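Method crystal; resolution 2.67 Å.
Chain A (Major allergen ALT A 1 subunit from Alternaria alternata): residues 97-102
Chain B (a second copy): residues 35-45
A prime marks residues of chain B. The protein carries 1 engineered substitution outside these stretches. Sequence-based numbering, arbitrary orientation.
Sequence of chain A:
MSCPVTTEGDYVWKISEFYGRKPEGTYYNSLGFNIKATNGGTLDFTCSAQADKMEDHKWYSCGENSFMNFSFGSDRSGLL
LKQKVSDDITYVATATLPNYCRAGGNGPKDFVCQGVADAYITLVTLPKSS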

# COMPACT_ATOMS: atom_id res chain seq x y z
N LEU A 97 -12.71 -9.20 -0.59
CA LEU A 97 -12.79 -9.56 0.82
C LEU A 97 -12.09 -10.86 1.18
O LEU A 97 -12.72 -11.92 1.19
N PRO A 98 -10.79 -10.78 1.48
CA PRO A 98 -10.03 -11.95 1.93
C PRO A 98 -10.71 -12.65 3.10
O PRO A 98 -11.14 -12.00 4.06
N ASN A 99 -10.79 -13.97 3.04
CA ASN A 99 -11.44 -14.74 4.07
C ASN A 99 -10.92 -16.16 4.15
O ASN A 99 -10.23 -16.62 3.25
N TYR A 100 -11.26 -16.87 5.23
CA TYR A 100 -10.95 -18.29 5.29
C TYR A 100 -12.17 -19.04 5.80
O TYR A 100 -13.10 -18.44 6.32
N CYS A 101 -12.16 -20.36 5.66
CA CYS A 101 -13.30 -21.16 6.11
C CYS A 101 -12.92 -22.12 7.21
O CYS A 101 -11.76 -22.46 7.38
N ARG A 102 -13.92 -22.55 7.96
CA ARG A 102 -13.72 -23.56 8.98
C ARG A 102 -15.05 -24.21 9.32
O ARG A 102 -16.11 -23.69 8.99
N ILE B 35 -0.80 -19.05 10.41
CA ILE B 35 -0.98 -18.93 8.98
C ILE B 35 -2.40 -19.25 8.59
O ILE B 35 -2.87 -20.33 8.89
N LYS B 36 -3.07 -18.31 7.93
CA LYS B 36 -4.42 -18.55 7.38
C LYS B 36 -4.52 -18.46 5.87
O LYS B 36 -3.79 -17.70 5.23
N ALA B 37 -5.46 -19.21 5.31
CA ALA B 37 -5.84 -19.03 3.91
C ALA B 37 -6.48 -17.67 3.71
O ALA B 37 -6.81 -16.97 4.66
N THR B 38 -6.70 -17.31 2.46
CA THR B 38 -7.04 -15.94 2.14
C THR B 38 -8.21 -15.91 1.13
O THR B 38 -8.94 -14.93 1.03
N ASN B 39 -8.38 -17.03 0.44
CA ASN B 39 -9.34 -17.18 -0.65
C ASN B 39 -10.52 -18.09 -0.28
O ASN B 39 -11.07 -18.80 -1.12
N GLY B 40 -10.89 -18.11 0.98
CA GLY B 40 -11.95 -19.00 1.40
C GLY B 40 -11.47 -20.43 1.61
O GLY B 40 -12.27 -21.34 1.87
N GLY B 41 -10.16 -20.63 1.50
CA GLY B 41 -9.57 -21.89 1.88
C GLY B 41 -9.71 -22.17 3.38
O GLY B 41 -10.29 -21.41 4.15
N THR B 42 -9.10 -23.25 3.80
CA THR B 42 -9.38 -23.79 5.10
C THR B 42 -8.15 -23.77 6.04
O THR B 42 -8.25 -24.00 7.25
N LEU B 43 -7.00 -23.47 5.46
CA LEU B 43 -5.76 -23.34 6.20
C LEU B 43 -5.79 -22.31 7.34
O LEU B 43 -6.02 -21.11 7.13
N ASP B 44 -5.54 -22.80 8.55
CA ASP B 44 -5.51 -22.01 9.76
C ASP B 44 -4.55 -22.76 10.67
O ASP B 44 -4.95 -23.52 11.55
N PHE B 45 -3.26 -22.55 10.43
CA PHE B 45 -2.23 -23.37 11.01
C PHE B 45 -1.32 -22.53 11.90
O PHE B 45 -0.86 -21.44 11.50

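Residues Pro98 to Cys101 of chain A, mostly strand, dock against the segment Ala37′ to Thr42′ of a second copy mainly through backbone hydrogen bonds, with the ring of Tyr100 as the main side-chain contribution. Asn99 N donates to Thr38′ O (2.9 Å), Gly40′ N donates to Asn99 O (2.8 Å), and Cys101 N donates to Gly41′ O (2.6 Å), so this segment follows the strand as far as Cys101. Tyr100, chi1 p (79°), leaves the backbone sideways; Lys36′ lies over one face of its ring, while the ring stays partly exposed. Lys36′ points toward chain A with chi1 m, chi2 and chi3 t and chi4 p; the side chain, extended through CE, then turned at chi4, lays its methylenes over that face, CD lying 3.7 Å from the centroid of the Tyr100 ring and CE 3.6 Å from Tyr100 CZ. The contact is therefore CH-pi in character; Lys36′ NZ, 5.4 Å from the ring centroid, adds at most a weak attraction. The ammonium instead forms a salt bridge within its own chain, Lys36′ NZ to Asp44′ OD1 at 3.4 Å, a weak hydrogen bond. Asp44′, chi1 t, also points toward chain A, and its OD2 approaches Tyr100 CE2 obliquely at 3.7 Å. Near the root of the ring, Tyr100 CB meets Ala37′ CB at 4.3 Å, a small apolar contact.

Asn99 points away at CB, but its p rotamer (60°) brings Asn99 OD1 within 3.3 Å of Gly40′ CA, while Asn99 ND2 donates to Leu97 O (2.8 Å) within its own chain. Cys101, chi1 m (-75°), places SG 3.3 Å from Gly40′ O and is covalently bonded to a group elsewhere in the structure. Gly40′ has phi/psi of 81/6, where a CB would be jammed against the carbonyl O of Asn39′ and would also lie 3.3 Å from Asn99 OD1. At Gly41′ a CB would clash with Asn39′ OD1, the atom that accepts a hydrogen bond from Gly41′ N (3.0 Å). Asn39′ itself, chi1 p, points away from chain A.

Further contacts lie at Pro98 and at Cys101. Pro98, its ring C-gamma exo, offers CA to Thr38′ O at 3.3 Å as a CA-H...O contact, with Pro98 CB 4.1 Å from Thr38′ OG1. Thr42′, chi1 off-rotamer at -132°, gives a weak hydrogen bond from OG1 to Cys101 O (3.4 Å). A water bridges the same region, donating to Cys101 O (2.9 Å) and to Thr42′ O (2.7 Å).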

# COMPACT_ATOMS: atom_id res chain seq x y z
CB LEU A 97 -14.25 -9.61 1.26
CG LEU A 97 -14.91 -8.24 1.04
CD1 LEU A 97 -16.40 -8.30 1.29
CD2 LEU A 97 -14.23 -7.14 1.88
CB PRO A 98 -8.69 -11.35 2.37
CG PRO A 98 -8.59 -10.06 1.60
CD PRO A 98 -9.98 -9.55 1.49
CB ASN A 99 -12.95 -14.76 3.82
CG ASN A 99 -13.31 -15.39 2.49
OD1 ASN A 99 -13.84 -16.51 2.43
ND2 ASN A 99 -13.03 -14.66 1.41
CB TYR A 100 -9.74 -18.57 6.19
CG TYR A 100 -10.04 -18.55 7.68
CD1 TYR A 100 -10.47 -17.38 8.32
CD2 TYR A 100 -9.89 -19.71 8.45
CE1 TYR A 100 -10.74 -17.37 9.68
CE2 TYR A 100 -10.16 -19.70 9.81
CZ TYR A 100 -10.59 -18.54 10.42
OH TYR A 100 -10.85 -18.55 11.77
CB CYS A 101 -13.90 -21.95 4.95
SG CYS A 101 -14.87 -20.92 3.86
CB ARG A 102 -13.13 -22.93 10.23
CG ARG A 102 -14.04 -21.92 10.84
CD ARG A 102 -13.41 -21.30 12.06
NE ARG A 102 -14.13 -20.09 12.40
CZ ARG A 102 -15.20 -20.07 13.18
NH1 ARG A 102 -15.64 -21.21 13.70
NH2 ARG A 102 -15.81 -18.92 13.43
CB ILE B 35 -0.09 -19.92 8.28
CG1 ILE B 35 1.34 -19.71 8.77
CG2 ILE B 35 -0.14 -19.69 6.81
CD1 ILE B 35 2.24 -20.81 8.37
CB LYS B 36 -5.47 -17.60 7.97
CG LYS B 36 -5.82 -17.91 9.39
CD LYS B 36 -7.00 -17.10 9.83
CE LYS B 36 -7.33 -17.38 11.28
NZ LYS B 36 -6.19 -17.07 12.21
CB ALA B 37 -6.80 -20.12 3.46
CB THR B 38 -5.77 -15.26 1.61
OG1 THR B 38 -5.54 -14.03 2.28
CG2 THR B 38 -5.84 -15.05 0.15
CB ASN B 39 -8.62 -17.78 -1.85
CG ASN B 39 -8.09 -19.20 -1.55
OD1 ASN B 39 -8.01 -19.61 -0.39
ND2 ASN B 39 -7.75 -19.94 -2.61
CB THR B 42 -9.90 -25.19 4.91
OG1 THR B 42 -11.08 -25.36 5.70
CG2 THR B 42 -8.82 -26.23 5.26
CB LEU B 43 -4.63 -23.01 5.23
CG LEU B 43 -3.27 -22.85 5.90
CD1 LEU B 43 -2.73 -24.24 6.21
CD2 LEU B 43 -2.35 -22.07 5.01
CB ASP B 44 -6.91 -21.92 10.40
CG ASP B 44 -6.92 -21.15 11.73
OD1 ASP B 44 -5.90 -20.48 12.08
OD2 ASP B 44 -7.95 -21.20 12.44
CB PHE B 45 -1.43 -24.04 9.89
CG PHE B 45 -0.33 -24.95 10.37
CD1 PHE B 45 -0.59 -26.27 10.69
CD2 PHE B 45 0.98 -24.48 10.47
CE1 PHE B 45 0.43 -27.11 11.13
CE2 PHE B 45 2.00 -25.31 10.91
CZ PHE B 45 1.72 -26.63 11.24
O HOH W 1 -9.95 -23.72 9.27